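Local atomic coordinates of OBCA, Oxalate Biosynthetic Component A (Burkholderia glumae, PDB entry 4NNB), a protein that is a bacterial biosynthetic component with a TIM-barrel fold that holds a magnesium ion and an oxaloacetate ion. Residues G53-A59 with C186-Q192; E24-P29 with L241-T245; R62-H68 with E153-L159; V16-L20 with A196-L201. All blocks are in the same frame, centred on the assembly; numbering follows the deposited sequence.

Contact 1: residues G53-A59 with C186-Q192; sequences GWEVVPA and CAAGYWQ
Gly53, at phi 102°, is the C-prime residue of the Schellman motif that ends helix 41-51, and from it the chain runs into an edge strand antiparallel to strand 189-191 (axes 4.6 Å apart at closest, directions 132° apart). Trp54 (chi1 m, chi2 71°) swings its indole across the partner: Gln192 CB sits 3.5 Å from the centroid of the six-membered ring, a CH-pi contact over the face. Glu55 pairs with Trp191 through Glu55 N to Trp191 O (2.8 Å) and Trp191 N to Glu55 O (2.9 Å), and Glu55 OE1 lies 3.3 Å from Trp191 CZ3 at the ring edge. Val56 faces Tyr190 in a non-hydrogen-bonded pair on the other face, Val56 CG2 to Tyr190 CE2 3.6 Å. Val57 pairs with Gly189, N to O 2.8 Å and O to N 2.9 Å, and packs Val57 CG1 4.0 Å from Trp191 CE3. Beyond it one water bridges Pro58 O (2.9 Å) and Ala187 O (2.7 Å), and Ala59 CA lies 3.6 Å from Cys186 O. Strand 27-29 flanks 189-191 on its other edge, completing a three-stranded sheet. Main-chain bonds thus fix the register, while the indoles, Tyr190 and the two valines supply the apolar contact.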
loop_
_atom_site.group_PDB
_atom_site.type_symbol
_atom_site.label_atom_id
_atom_site.label_comp_id
_atom_site.label_asym_id
_atom_site.label_seq_id
_atom_site.Cartn_x
_atom_site.Cartn_y
_atom_site.Cartn_z
ATOM N N GLY A 53 11.050 -9.698 9.238
ATOM C CA GLY A 53 10.881 -10.098 7.850
ATOM C C GLY A 53 12.085 -10.716 7.153
ATOM O O GLY A 53 11.971 -11.146 6.002
ATOM N N TRP A 54 13.234 -10.756 7.827
ATOM C CA TRP A 54 14.414 -11.415 7.277
ATOM C C TRP A 54 14.103 -12.888 7.104
ATOM O O TRP A 54 13.330 -13.454 7.876
ATOM C CB TRP A 54 15.628 -11.233 8.194
ATOM C CG TRP A 54 16.161 -9.834 8.209
ATOM C CD1 TRP A 54 15.576 -8.743 8.769
ATOM C CD2 TRP A 54 17.395 -9.381 7.634
ATOM N NE1 TRP A 54 16.365 -7.631 8.577
ATOM C CE2 TRP A 54 17.489 -7.997 7.888
ATOM C CE3 TRP A 54 18.430 -10.009 6.940
ATOM C CZ2 TRP A 54 18.575 -7.232 7.458
ATOM C CZ3 TRP A 54 19.503 -9.256 6.525
ATOM C CH2 TRP A 54 19.569 -7.880 6.780
ATOM N N GLU A 55 14.689 -13.501 6.084
ATOM C CA GLU A 55 14.434 -14.906 5.797
ATOM C C GLU A 55 15.750 -15.691 5.696
ATOM O O GLU A 55 16.771 -15.162 5.248
ATOM C CB GLU A 55 13.580 -15.043 4.524
ATOM C CG GLU A 55 14.230 -15.800 3.363
ATOM C CD GLU A 55 13.373 -15.777 2.096
ATOM O OE1 GLU A 55 13.870 -16.189 1.023
ATOM O OE2 GLU A 55 12.199 -15.350 2.180
ATOM N N VAL A 56 15.732 -16.944 6.146
ATOM C CA VAL A 56 16.918 -17.797 6.080
ATOM C C VAL A 56 17.201 -18.218 4.639
ATOM O O VAL A 56 16.297 -18.659 3.929
ATOM C CB VAL A 56 16.761 -19.061 6.969
ATOM C CG1 VAL A 56 17.837 -20.080 6.646
ATOM C CG2 VAL A 56 16.816 -18.682 8.443
ATOM N N VAL A 57 18.453 -18.075 4.204
ATOM C CA VAL A 57 18.842 -18.513 2.863
ATOM C C VAL A 57 20.094 -19.390 2.869
ATOM O O VAL A 57 20.995 -19.199 3.690
ATOM C CB VAL A 57 19.068 -17.311 1.907
ATOM C CG1 VAL A 57 17.742 -16.658 1.542
ATOM C CG2 VAL A 57 20.030 -16.305 2.529
ATOM N N PRO A 58 20.149 -20.366 1.954
ATOM C CA PRO A 58 21.347 -21.197 1.773
ATOM C C PRO A 58 22.444 -20.437 1.037
ATOM O O PRO A 58 22.270 -19.264 0.706
ATOM C CB PRO A 58 20.841 -22.345 0.894
ATOM C CG PRO A 58 19.689 -21.763 0.143
ATOM C CD PRO A 58 19.026 -20.818 1.113
ATOM N N ALA A 59 23.565 -21.099 0.778
ATOM C CA ALA A 59 24.637 -20.485 0.006
ATOM C C ALA A 59 24.215 -20.329 -1.452
ATOM O O ALA A 59 23.264 -20.967 -1.898
ATOM C CB ALA A 59 25.911 -21.308 0.107
ATOM N N CYS A 186 27.902 -15.650 -2.204
ATOM C CA CYS A 186 27.698 -15.580 -0.763
ATOM C C CYS A 186 27.554 -16.949 -0.104
ATOM O O CYS A 186 27.077 -17.906 -0.715
ATOM C CB CYS A 186 26.459 -14.744 -0.439
ATOM S SG CYS A 186 26.665 -12.987 -0.729
ATOM N N ALA A 187 27.951 -17.020 1.162
ATOM C CA ALA A 187 27.667 -18.189 1.989
ATOM C C ALA A 187 26.217 -18.147 2.485
ATOM O O ALA A 187 25.419 -17.308 2.054
ATOM C CB ALA A 187 28.632 -18.259 3.155
ATOM N N ALA A 188 25.873 -19.055 3.391
ATOM C CA ALA A 188 24.506 -19.133 3.892
ATOM C C ALA A 188 24.241 -17.980 4.842
ATOM O O ALA A 188 25.178 -17.351 5.337
ATOM C CB ALA A 188 24.274 -20.457 4.588
ATOM N N GLY A 189 22.974 -17.683 5.096
ATOM C CA GLY A 189 22.668 -16.632 6.049
ATOM C C GLY A 189 21.249 -16.097 6.057
ATOM O O GLY A 189 20.275 -16.840 5.895
ATOM N N TYR A 190 21.141 -14.787 6.254
ATOM C CA TYR A 190 19.848 -14.142 6.409
ATOM C C TYR A 190 19.724 -12.990 5.422
ATOM O O TYR A 190 20.650 -12.201 5.259
ATOM C CB TYR A 190 19.660 -13.654 7.855
ATOM C CG TYR A 190 19.804 -14.753 8.891
ATOM C CD1 TYR A 190 21.055 -15.135 9.362
ATOM C CD2 TYR A 190 18.689 -15.412 9.391
ATOM C CE1 TYR A 190 21.187 -16.145 10.302
ATOM C CE2 TYR A 190 18.814 -16.419 10.329
ATOM C CZ TYR A 190 20.064 -16.779 10.781
ATOM O OH TYR A 190 20.183 -17.784 11.717
ATOM N N TRP A 191 18.566 -12.905 4.780
ATOM C CA TRP A 191 18.319 -11.940 3.714
ATOM C C TRP A 191 17.098 -11.100 4.036
ATOM O O TRP A 191 16.072 -11.620 4.479
ATOM C CB TRP A 191 18.107 -12.691 2.391
ATOM C CG TRP A 191 17.530 -11.889 1.255
ATOM C CD1 TRP A 191 17.918 -10.646 0.839
ATOM C CD2 TRP A 191 16.485 -12.301 0.369
ATOM N NE1 TRP A 191 17.164 -10.256 -0.248
ATOM C CE2 TRP A 191 16.281 -11.258 -0.558
ATOM C CE3 TRP A 191 15.695 -13.448 0.272
ATOM C CZ2 TRP A 191 15.321 -11.331 -1.571
ATOM C CZ3 TRP A 191 14.738 -13.518 -0.730
ATOM C CH2 TRP A 191 14.559 -12.466 -1.637
ATOM N N GLN A 192 17.215 -9.797 3.825
ATOM C CA GLN A 192 16.057 -8.921 3.908
ATOM C C GLN A 192 15.514 -8.714 2.501
ATOM O O GLN A 192 16.052 -7.927 1.723
ATOM C CB GLN A 192 16.427 -7.582 4.544
ATOM C CG GLN A 192 15.277 -6.571 4.587
ATOM C CD GLN A 192 14.008 -7.153 5.179
ATOM O OE1 GLN A 192 13.168 -7.701 4.461
ATOM N NE2 GLN A 192 13.859 -7.033 6.498
HETATM O O HOH W 1 23.685 -16.859 0.094
#

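Contact 2: residues E24-P29 with L241-T245; sequences EATFIP and LGVVT
Two hydrogen bonds to the Glu24 carboxylate join segment 24-29, a loop leading into strand 27-29, to the second strand of the beta hairpin 234-246. Glu24 (chi1 m, chi2 t) accepts both from one residue: Thr245 N to Glu24 OE1 at 2.7 Å and Thr245 OG1 to Glu24 OE2 at 2.5 Å. Next to this, a water accepts from Ala25 N (3.0 Å) and donates to Val243 O (2.5 Å). End-to-end directions lie 128° apart, with Glu24 CA 6.2 Å from Val244 CA. Strand 27-29 pairs with 189-191, through Ile28 with Tyr190, whereas 242-246 pairs with 234-238, where Leu241 and Gly242 opposite Ile238 make a classic beta bulge. The contact links the two sheets through side chains, one main-chain donor and a water, without strand pairing. Between them Leu241 (chi1 t, chi2 p) reaches over: its CD2 lies 3.5 Å from Ile28 CG1 and 4.1 Å from Pro29 CD, the N-cap residue of helix 30-33. Leu241 CD2 is also 3.5 Å from the buried Phe27 O, which has no polar partner. Ala25 CB packs 4.1 Å from Val244 CG2 and 4.3 Å from Leu241 CG, and Ile28 CD1 stands 4.4 Å from Val244 CG2.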
loop_
_atom_site.group_PDB
_atom_site.type_symbol
_atom_site.label_atom_id
_atom_site.label_comp_id
_atom_site.label_asym_id
_atom_site.label_seq_id
_atom_site.Cartn_x
_atom_site.Cartn_y
_atom_site.Cartn_z
ATOM N N GLU A 24 20.829 0.232 4.267
ATOM C CA GLU A 24 21.206 -0.747 5.286
ATOM C C GLU A 24 21.540 -2.072 4.636
ATOM O O GLU A 24 21.094 -2.351 3.520
ATOM C CB GLU A 24 20.102 -0.938 6.350
ATOM C CG GLU A 24 20.067 0.187 7.400
ATOM C CD GLU A 24 19.382 -0.196 8.727
ATOM O OE1 GLU A 24 18.706 -1.247 8.815
ATOM O OE2 GLU A 24 19.539 0.581 9.696
ATOM N N ALA A 25 22.328 -2.886 5.337
ATOM C CA ALA A 25 22.690 -4.214 4.856
ATOM C C ALA A 25 21.449 -5.034 4.538
ATOM O O ALA A 25 20.430 -4.919 5.219
ATOM C CB ALA A 25 23.537 -4.929 5.882
ATOM N N THR A 26 21.542 -5.879 3.517
ATOM C CA THR A 26 20.404 -6.693 3.112
ATOM C C THR A 26 20.709 -8.174 3.229
ATOM O O THR A 26 19.863 -9.017 2.930
ATOM C CB THR A 26 19.957 -6.370 1.675
ATOM O OG1 THR A 26 21.062 -6.556 0.773
ATOM C CG2 THR A 26 19.460 -4.930 1.587
ATOM N N PHE A 27 21.918 -8.488 3.682
ATOM C CA PHE A 27 22.321 -9.875 3.887
ATOM C C PHE A 27 23.241 -9.967 5.098
ATOM O O PHE A 27 24.175 -9.169 5.256
ATOM C CB PHE A 27 23.022 -10.424 2.639
ATOM C CG PHE A 27 23.583 -11.820 2.805
ATOM C CD1 PHE A 27 22.740 -12.921 2.898
ATOM C CD2 PHE A 27 24.955 -12.026 2.845
ATOM C CE1 PHE A 27 23.254 -14.203 3.043
ATOM C CE2 PHE A 27 25.478 -13.309 2.990
ATOM C CZ PHE A 27 24.627 -14.397 3.087
ATOM N N ILE A 28 22.950 -10.926 5.969
ATOM C CA ILE A 28 23.767 -11.178 7.146
ATOM C C ILE A 28 24.228 -12.617 7.083
ATOM O O ILE A 28 23.427 -13.534 7.243
ATOM C CB ILE A 28 22.970 -10.960 8.451
ATOM C CG1 ILE A 28 22.428 -9.530 8.509
ATOM C CG2 ILE A 28 23.838 -11.257 9.661
ATOM C CD1 ILE A 28 21.431 -9.275 9.626
ATOM N N PRO A 29 25.526 -12.821 6.828
ATOM C CA PRO A 29 26.122 -14.164 6.758
ATOM C C PRO A 29 26.041 -14.928 8.090
ATOM O O PRO A 29 26.343 -14.364 9.143
ATOM C CB PRO A 29 27.584 -13.879 6.390
ATOM C CG PRO A 29 27.822 -12.450 6.797
ATOM C CD PRO A 29 26.514 -11.755 6.583
ATOM N N LEU A 241 29.968 -6.118 9.677
ATOM C CA LEU A 241 28.778 -5.855 8.880
ATOM C C LEU A 241 28.224 -4.465 9.133
ATOM O O LEU A 241 28.019 -3.700 8.196
ATOM C CB LEU A 241 27.697 -6.908 9.139
ATOM C CG LEU A 241 26.659 -6.988 8.018
ATOM C CD1 LEU A 241 27.359 -7.235 6.696
ATOM C CD2 LEU A 241 25.654 -8.081 8.288
ATOM N N GLY A 242 27.976 -4.141 10.400
ATOM C CA GLY A 242 27.436 -2.839 10.743
ATOM C C GLY A 242 26.069 -2.930 11.398
ATOM O O GLY A 242 25.680 -3.983 11.906
ATOM N N VAL A 243 25.332 -1.827 11.377
ATOM C CA VAL A 243 24.053 -1.756 12.076
ATOM C C VAL A 243 22.862 -2.045 11.163
ATOM O O VAL A 243 22.767 -1.530 10.049
ATOM C CB VAL A 243 23.865 -0.375 12.747
ATOM C CG1 VAL A 243 22.567 -0.328 13.538
ATOM C CG2 VAL A 243 25.054 -0.056 13.640
ATOM N N VAL A 244 21.962 -2.889 11.647
ATOM C CA VAL A 244 20.677 -3.102 11.019
ATOM C C VAL A 244 19.597 -2.593 11.998
ATOM O O VAL A 244 19.712 -2.794 13.210
ATOM C CB VAL A 244 20.503 -4.592 10.644
ATOM C CG1 VAL A 244 19.049 -4.971 10.557
ATOM C CG2 VAL A 244 21.218 -4.885 9.312
ATOM N N THR A 245 18.583 -1.901 11.482
ATOM C CA THR A 245 17.515 -1.340 12.318
ATOM C C THR A 245 16.227 -2.133 12.122
ATOM O O THR A 245 15.768 -2.296 10.993
ATOM C CB THR A 245 17.246 0.121 11.936
ATOM O OG1 THR A 245 18.479 0.849 11.947
ATOM C CG2 THR A 245 16.247 0.784 12.894
HETATM O O HOH W 2 23.731 -1.899 7.767
#

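Contact 3: residues R62-H68 with E153-L159; sequences RLLQVGH and ERQHHYL
Six main-chain hydrogen bonds in three reciprocal pairs lace strand 62-66 to strand 155-159: Arg62 N to Leu159 O 3.0 Å and Leu159 N to Arg62 O 2.8 Å; Leu64 N to His157 O 2.8 Å and His157 N to Leu64 O 2.9 Å; Val66 N to Gln155 O 2.9 Å and Gln155 N to Val66 O 3.1 Å. Past the strand ends, Arg154 NH1 donates to Gly67 O at 2.9 Å; Gly67, at phi 47° and psi 60°, turns the chain there. Between the hydrogen-bonded pairs lie Leu63 with Tyr158 (CA-CA 4.4 Å) and Gln65 with His156 (4.5 Å). On their face, Leu63 (chi1 t, chi2 p) lays CD1 over the His156 ring, 3.7 Å from its centroid, and also 4.1 Å from Tyr158 CB. His156 CB in turn stands over the His68 ring, 3.6 Å from its centroid, and His68 NE2 is bonded to Phe23 O. The opposite face, with Leu64, Val66 and Gln155, brings Leu64 CD2 3.7 Å from Gln155 NE2 and Val66 CG2 3.9 Å from Gln155 OE1. With axes 4.7 Å apart and directions at 179°, the strands form a regular antiparallel ladder in a three-stranded sheet, in which 62-66 is central and 184-185 takes its other edge.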
loop_
_atom_site.group_PDB
_atom_site.type_symbol
_atom_site.label_atom_id
_atom_site.label_comp_id
_atom_site.label_asym_id
_atom_site.label_seq_id
_atom_site.Cartn_x
_atom_site.Cartn_y
_atom_site.Cartn_z
ATOM N N ARG A 62 24.213 -13.673 -4.462
ATOM C CA ARG A 62 25.227 -12.706 -4.874
ATOM C C ARG A 62 25.031 -11.392 -4.121
ATOM O O ARG A 62 23.892 -10.965 -3.869
ATOM C CB ARG A 62 25.208 -12.464 -6.392
ATOM C CG ARG A 62 25.548 -13.676 -7.258
ATOM C CD ARG A 62 27.021 -14.071 -7.139
ATOM N NE ARG A 62 27.341 -15.244 -7.951
ATOM C CZ ARG A 62 27.093 -16.504 -7.597
ATOM N NH1 ARG A 62 26.506 -16.785 -6.435
ATOM N NH2 ARG A 62 27.433 -17.494 -8.410
ATOM N N LEU A 63 26.145 -10.764 -3.752
ATOM C CA LEU A 63 26.114 -9.510 -3.004
ATOM C C LEU A 63 26.922 -8.465 -3.738
ATOM O O LEU A 63 28.076 -8.711 -4.106
ATOM C CB LEU A 63 26.686 -9.702 -1.591
ATOM C CG LEU A 63 26.921 -8.439 -0.744
ATOM C CD1 LEU A 63 25.601 -7.799 -0.320
ATOM C CD2 LEU A 63 27.776 -8.744 0.485
ATOM N N LEU A 64 26.305 -7.314 -3.985
ATOM C CA LEU A 64 27.018 -6.160 -4.501
ATOM C C LEU A 64 27.215 -5.188 -3.340
ATOM O O LEU A 64 26.241 -4.641 -2.801
ATOM C CB LEU A 64 26.231 -5.484 -5.641
ATOM C CG LEU A 64 26.929 -4.274 -6.282
ATOM C CD1 LEU A 64 28.311 -4.686 -6.825
ATOM C CD2 LEU A 64 26.067 -3.614 -7.375
ATOM N N GLN A 65 28.470 -4.973 -2.956
ATOM C CA GLN A 65 28.763 -4.216 -1.747
ATOM C C GLN A 65 29.832 -3.150 -1.971
ATOM O O GLN A 65 30.879 -3.420 -2.560
ATOM C CB GLN A 65 29.159 -5.186 -0.630
ATOM C CG GLN A 65 30.300 -4.733 0.263
ATOM C CD GLN A 65 30.516 -5.678 1.436
ATOM O OE1 GLN A 65 30.402 -6.897 1.298
ATOM N NE2 GLN A 65 30.824 -5.117 2.595
ATOM N N VAL A 66 29.547 -1.930 -1.523
ATOM C CA VAL A 66 30.496 -0.823 -1.623
ATOM C C VAL A 66 30.502 -0.027 -0.323
ATOM O O VAL A 66 29.442 0.386 0.158
ATOM C CB VAL A 66 30.137 0.163 -2.754
ATOM C CG1 VAL A 66 31.124 1.322 -2.766
ATOM C CG2 VAL A 66 30.119 -0.522 -4.107
ATOM N N GLY A 67 31.695 0.184 0.234
ATOM C CA GLY A 67 31.879 0.986 1.431
ATOM C C GLY A 67 30.914 0.652 2.549
ATOM O O GLY A 67 30.145 1.511 2.992
ATOM N N HIS A 68 30.951 -0.590 3.019
ATOM C CA HIS A 68 29.892 -1.061 3.899
ATOM C C HIS A 68 30.296 -2.084 4.954
ATOM O O HIS A 68 29.448 -2.841 5.434
ATOM C CB HIS A 68 28.761 -1.646 3.057
ATOM C CG HIS A 68 27.408 -1.149 3.444
ATOM N ND1 HIS A 68 26.678 -1.704 4.473
ATOM C CD2 HIS A 68 26.655 -0.140 2.946
ATOM C CE1 HIS A 68 25.530 -1.062 4.588
ATOM N NE2 HIS A 68 25.491 -0.107 3.675
ATOM N N GLU A 153 26.931 6.187 -3.581
ATOM C CA GLU A 153 28.268 5.642 -3.368
ATOM C C GLU A 153 28.225 4.268 -2.704
ATOM O O GLU A 153 28.587 3.265 -3.321
ATOM C CB GLU A 153 29.105 6.610 -2.529
ATOM C CG GLU A 153 28.416 7.945 -2.236
ATOM C CD GLU A 153 27.346 7.843 -1.159
ATOM O OE1 GLU A 153 27.539 7.070 -0.193
ATOM O OE2 GLU A 153 26.309 8.536 -1.286
ATOM N N ARG A 154 27.756 4.222 -1.460
ATOM C CA ARG A 154 27.692 2.974 -0.695
ATOM C C ARG A 154 26.439 2.152 -0.994
ATOM O O ARG A 154 25.426 2.693 -1.434
ATOM C CB ARG A 154 27.732 3.283 0.804
ATOM C CG ARG A 154 28.774 4.318 1.206
ATOM C CD ARG A 154 28.659 4.654 2.692
ATOM N NE ARG A 154 29.640 5.652 3.105
ATOM C CZ ARG A 154 30.842 5.357 3.590
ATOM N NH1 ARG A 154 31.210 4.088 3.727
ATOM N NH2 ARG A 154 31.674 6.328 3.941
ATOM N N GLN A 155 26.516 0.847 -0.734
ATOM C CA GLN A 155 25.371 -0.053 -0.860
ATOM C C GLN A 155 25.744 -1.443 -0.362
ATOM O O GLN A 155 26.920 -1.818 -0.328
ATOM C CB GLN A 155 24.894 -0.164 -2.319
ATOM C CG GLN A 155 25.796 -1.037 -3.179
ATOM C CD GLN A 155 25.566 -0.869 -4.667
ATOM O OE1 GLN A 155 26.458 -0.433 -5.396
ATOM N NE2 GLN A 155 24.375 -1.230 -5.127
ATOM N N HIS A 156 24.727 -2.208 0.008
ATOM C CA HIS A 156 24.908 -3.574 0.434
ATOM C C HIS A 156 23.681 -4.323 -0.049
ATOM O O HIS A 156 22.727 -4.532 0.710
ATOM C CB HIS A 156 25.016 -3.629 1.956
ATOM C CG HIS A 156 25.520 -4.936 2.474
ATOM N ND1 HIS A 156 24.691 -6.004 2.728
ATOM C CD2 HIS A 156 26.777 -5.345 2.772
ATOM C CE1 HIS A 156 25.416 -7.023 3.166
ATOM N NE2 HIS A 156 26.681 -6.649 3.196
ATOM N N HIS A 157 23.706 -4.715 -1.319
ATOM C CA HIS A 157 22.521 -5.245 -1.981
ATOM C C HIS A 157 22.690 -6.698 -2.409
ATOM O O HIS A 157 23.611 -7.034 -3.164
ATOM C CB HIS A 157 22.135 -4.356 -3.171
ATOM C CG HIS A 157 21.679 -2.987 -2.768
ATOM N ND1 HIS A 157 21.670 -1.917 -3.635
ATOM C CD2 HIS A 157 21.207 -2.521 -1.587
ATOM C CE1 HIS A 157 21.220 -0.847 -3.003
ATOM N NE2 HIS A 157 20.933 -1.186 -1.760
ATOM N N TYR A 158 21.778 -7.543 -1.925
ATOM C CA TYR A 158 21.878 -8.996 -2.066
ATOM C C TYR A 158 20.741 -9.613 -2.896
ATOM O O TYR A 158 19.575 -9.251 -2.748
ATOM C CB TYR A 158 21.918 -9.621 -0.663
ATOM C CG TYR A 158 21.864 -11.136 -0.599
ATOM C CD1 TYR A 158 20.651 -11.808 -0.525
ATOM C CD2 TYR A 158 23.029 -11.889 -0.578
ATOM C CE1 TYR A 158 20.600 -13.187 -0.448
ATOM C CE2 TYR A 158 22.994 -13.270 -0.504
ATOM C CZ TYR A 158 21.779 -13.914 -0.438
ATOM O OH TYR A 158 21.744 -15.289 -0.361
ATOM N N LEU A 159 21.094 -10.561 -3.759
ATOM C CA LEU A 159 20.114 -11.355 -4.494
ATOM C C LEU A 159 20.199 -12.808 -3.987
ATOM O O LEU A 159 21.291 -13.349 -3.869
ATOM C CB LEU A 159 20.406 -11.285 -5.995
ATOM C CG LEU A 159 20.452 -9.873 -6.591
ATOM C CD1 LEU A 159 20.791 -9.890 -8.078
ATOM C CD2 LEU A 159 19.135 -9.132 -6.347
#

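Contact 4: residues V16-L20 with A196-L201; sequences VPKFL and ARSPYL
Arg197, Leu201 and Lys18 bury the most area here. Arg197 (chi1 m) extends beside the partner segment to give a hydrogen bond from NH1 to Phe19 O at 2.9 Å, and its CD lies 3.8 Å from Leu20 CB. Lys18 (chi1 m, chi2 t) projects from the same face of the pair, its CE over one face of the guanidinium. Lys18 NZ and Arg197 NH2 come to 3.4 Å, two like charges; Asp52 forms a salt bridge with Lys18 NZ and a long, weak ion pair with Arg197 NH2, while Gly247 O accepts a further bond from Lys18 NZ. The backbones alternate in parallel register: Lys18 N to Ala196 O 3.1 Å, Ser198 N to Lys18 O 3.0 Å and Leu20 N to Ser198 O 3.0 Å, with Lys18 CA 4.8 Å from Arg197 CA. Leu201 (chi1 t, chi2 p) closes the type I turn 198-201, where Ser198 OG accepts from Tyr200 N (3.0 Å) in an ST turn. The turn folds Leu201 back, CD2 3.3 Å from Pro17 O and CD1 3.9 Å from Pro17 CG. On that side the Phe19 ring meets Pro199 O edge-on, CE1 to O 3.3 Å. The result is a short two-stranded parallel sheet, deep in the chain; the side chain of Pro17, just before it, lies about 8 Å from the oxaloacetate ion in the TIM-barrel pocket.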
loop_
_atom_site.group_PDB
_atom_site.type_symbol
_atom_site.label_atom_id
_atom_site.label_comp_id
_atom_site.label_asym_id
_atom_site.label_seq_id
_atom_site.Cartn_x
_atom_site.Cartn_y
_atom_site.Cartn_z
ATOM N N VAL A 16 -0.385 -2.030 5.901
ATOM C CA VAL A 16 0.381 -3.245 5.608
ATOM C C VAL A 16 1.840 -3.066 5.146
ATOM O O VAL A 16 2.746 -3.699 5.710
ATOM C CB VAL A 16 -0.398 -4.186 4.653
ATOM C CG1 VAL A 16 0.448 -5.400 4.276
ATOM C CG2 VAL A 16 -1.717 -4.623 5.316
ATOM N N PRO A 17 2.085 -2.217 4.128
ATOM C CA PRO A 17 3.476 -2.187 3.648
ATOM C C PRO A 17 4.459 -1.619 4.691
ATOM O O PRO A 17 4.039 -0.922 5.626
ATOM C CB PRO A 17 3.405 -1.278 2.411
ATOM C CG PRO A 17 2.197 -0.414 2.626
ATOM C CD PRO A 17 1.210 -1.320 3.355
ATOM N N LYS A 18 5.748 -1.918 4.541
ATOM C CA LYS A 18 6.748 -1.386 5.465
ATOM C C LYS A 18 7.854 -0.607 4.737
ATOM O O LYS A 18 8.158 -0.880 3.579
ATOM C CB LYS A 18 7.349 -2.523 6.319
ATOM C CG LYS A 18 6.361 -3.158 7.313
ATOM C CD LYS A 18 7.022 -4.238 8.179
ATOM C CE LYS A 18 8.052 -3.628 9.126
ATOM N NZ LYS A 18 8.797 -4.648 9.942
ATOM N N PHE A 19 8.438 0.370 5.422
ATOM C CA PHE A 19 9.584 1.093 4.891
ATOM C C PHE A 19 10.820 0.197 4.939
ATOM O O PHE A 19 11.038 -0.531 5.907
ATOM C CB PHE A 19 9.824 2.381 5.691
ATOM C CG PHE A 19 11.168 3.026 5.436
ATOM C CD1 PHE A 19 11.398 3.768 4.279
ATOM C CD2 PHE A 19 12.201 2.890 6.359
ATOM C CE1 PHE A 19 12.638 4.362 4.048
ATOM C CE2 PHE A 19 13.444 3.471 6.133
ATOM C CZ PHE A 19 13.662 4.216 4.983
ATOM N N LEU A 20 11.609 0.227 3.874
ATOM C CA LEU A 20 12.903 -0.449 3.870
ATOM C C LEU A 20 13.984 0.590 3.646
ATOM O O LEU A 20 13.917 1.362 2.686
ATOM C CB LEU A 20 12.960 -1.506 2.762
ATOM C CG LEU A 20 14.356 -2.078 2.518
ATOM C CD1 LEU A 20 14.816 -2.872 3.732
ATOM C CD2 LEU A 20 14.385 -2.932 1.262
ATOM N N ALA A 196 6.799 -6.854 0.353
ATOM C CA ALA A 196 5.808 -5.807 0.626
ATOM C C ALA A 196 6.469 -4.593 1.288
ATOM O O ALA A 196 5.922 -3.989 2.216
ATOM C CB ALA A 196 4.668 -6.353 1.494
ATOM N N ARG A 197 7.659 -4.242 0.805
ATOM C CA ARG A 197 8.369 -3.080 1.317
ATOM C C ARG A 197 8.686 -2.082 0.214
ATOM O O ARG A 197 8.775 -2.433 -0.969
ATOM C CB ARG A 197 9.669 -3.490 2.016
ATOM C CG ARG A 197 9.461 -4.307 3.298
ATOM C CD ARG A 197 10.337 -3.768 4.401
ATOM N NE ARG A 197 10.448 -4.677 5.537
ATOM C CZ ARG A 197 11.110 -4.372 6.647
ATOM N NH1 ARG A 197 11.699 -3.191 6.748
ATOM N NH2 ARG A 197 11.185 -5.235 7.649
ATOM N N SER A 198 8.878 -0.838 0.617
ATOM C CA SER A 198 9.286 0.195 -0.319
ATOM C C SER A 198 10.246 1.130 0.390
ATOM O O SER A 198 10.050 1.451 1.559
ATOM C CB SER A 198 8.066 0.956 -0.851
ATOM O OG SER A 198 8.460 2.187 -1.454
ATOM N N PRO A 199 11.303 1.560 -0.310
ATOM C CA PRO A 199 12.231 2.531 0.254
ATOM C C PRO A 199 11.631 3.934 0.270
ATOM O O PRO A 199 12.291 4.854 0.761
ATOM C CB PRO A 199 13.407 2.487 -0.731
ATOM C CG PRO A 199 12.756 2.128 -2.051
ATOM C CD PRO A 199 11.733 1.095 -1.643
ATOM N N TYR A 200 10.408 4.094 -0.235
ATOM C CA TYR A 200 9.761 5.411 -0.281
ATOM C C TYR A 200 8.494 5.532 0.590
ATOM O O TYR A 200 7.815 6.560 0.561
ATOM C CB TYR A 200 9.425 5.790 -1.726
ATOM C CG TYR A 200 10.549 5.525 -2.693
ATOM C CD1 TYR A 200 11.733 6.254 -2.621
ATOM C CD2 TYR A 200 10.432 4.539 -3.669
ATOM C CE1 TYR A 200 12.786 6.016 -3.518
ATOM C CE2 TYR A 200 11.480 4.287 -4.575
ATOM C CZ TYR A 200 12.653 5.030 -4.486
ATOM O OH TYR A 200 13.697 4.801 -5.366
ATOM N N LEU A 201 8.173 4.488 1.348
ATOM C CA LEU A 201 7.010 4.537 2.236
ATOM C C LEU A 201 7.204 5.543 3.371
ATOM O O LEU A 201 8.151 5.425 4.153
ATOM C CB LEU A 201 6.733 3.163 2.850
ATOM C CG LEU A 201 5.376 3.103 3.564
ATOM C CD1 LEU A 201 4.259 2.941 2.537
ATOM C CD2 LEU A 201 5.348 1.973 4.606
#

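Contacts 1, 2 and 3 cluster 25 to 27 Å from the chain centre and are partly buried; contact 4, a buried contact, lies only 8 Å from it. Contacts 1 and 2 reach the same sheet, since 189-191 is flanked by both 27-29 and 55-57, and Tyr158 of contact 3 packs against Val57, Trp191 and Cys186 of contact 1. Thr26 ties contact 2 to contact 3 through His156 O. Backbone ladders dominate contacts 1 and 3, both antiparallel, and contact 4, which is parallel and adds close cationic side chains. Contact 2 relies on a carboxylate and aliphatic packing between sheets. Gln192 touches Leu20 and Arg197, joining contact 1 to contact 4.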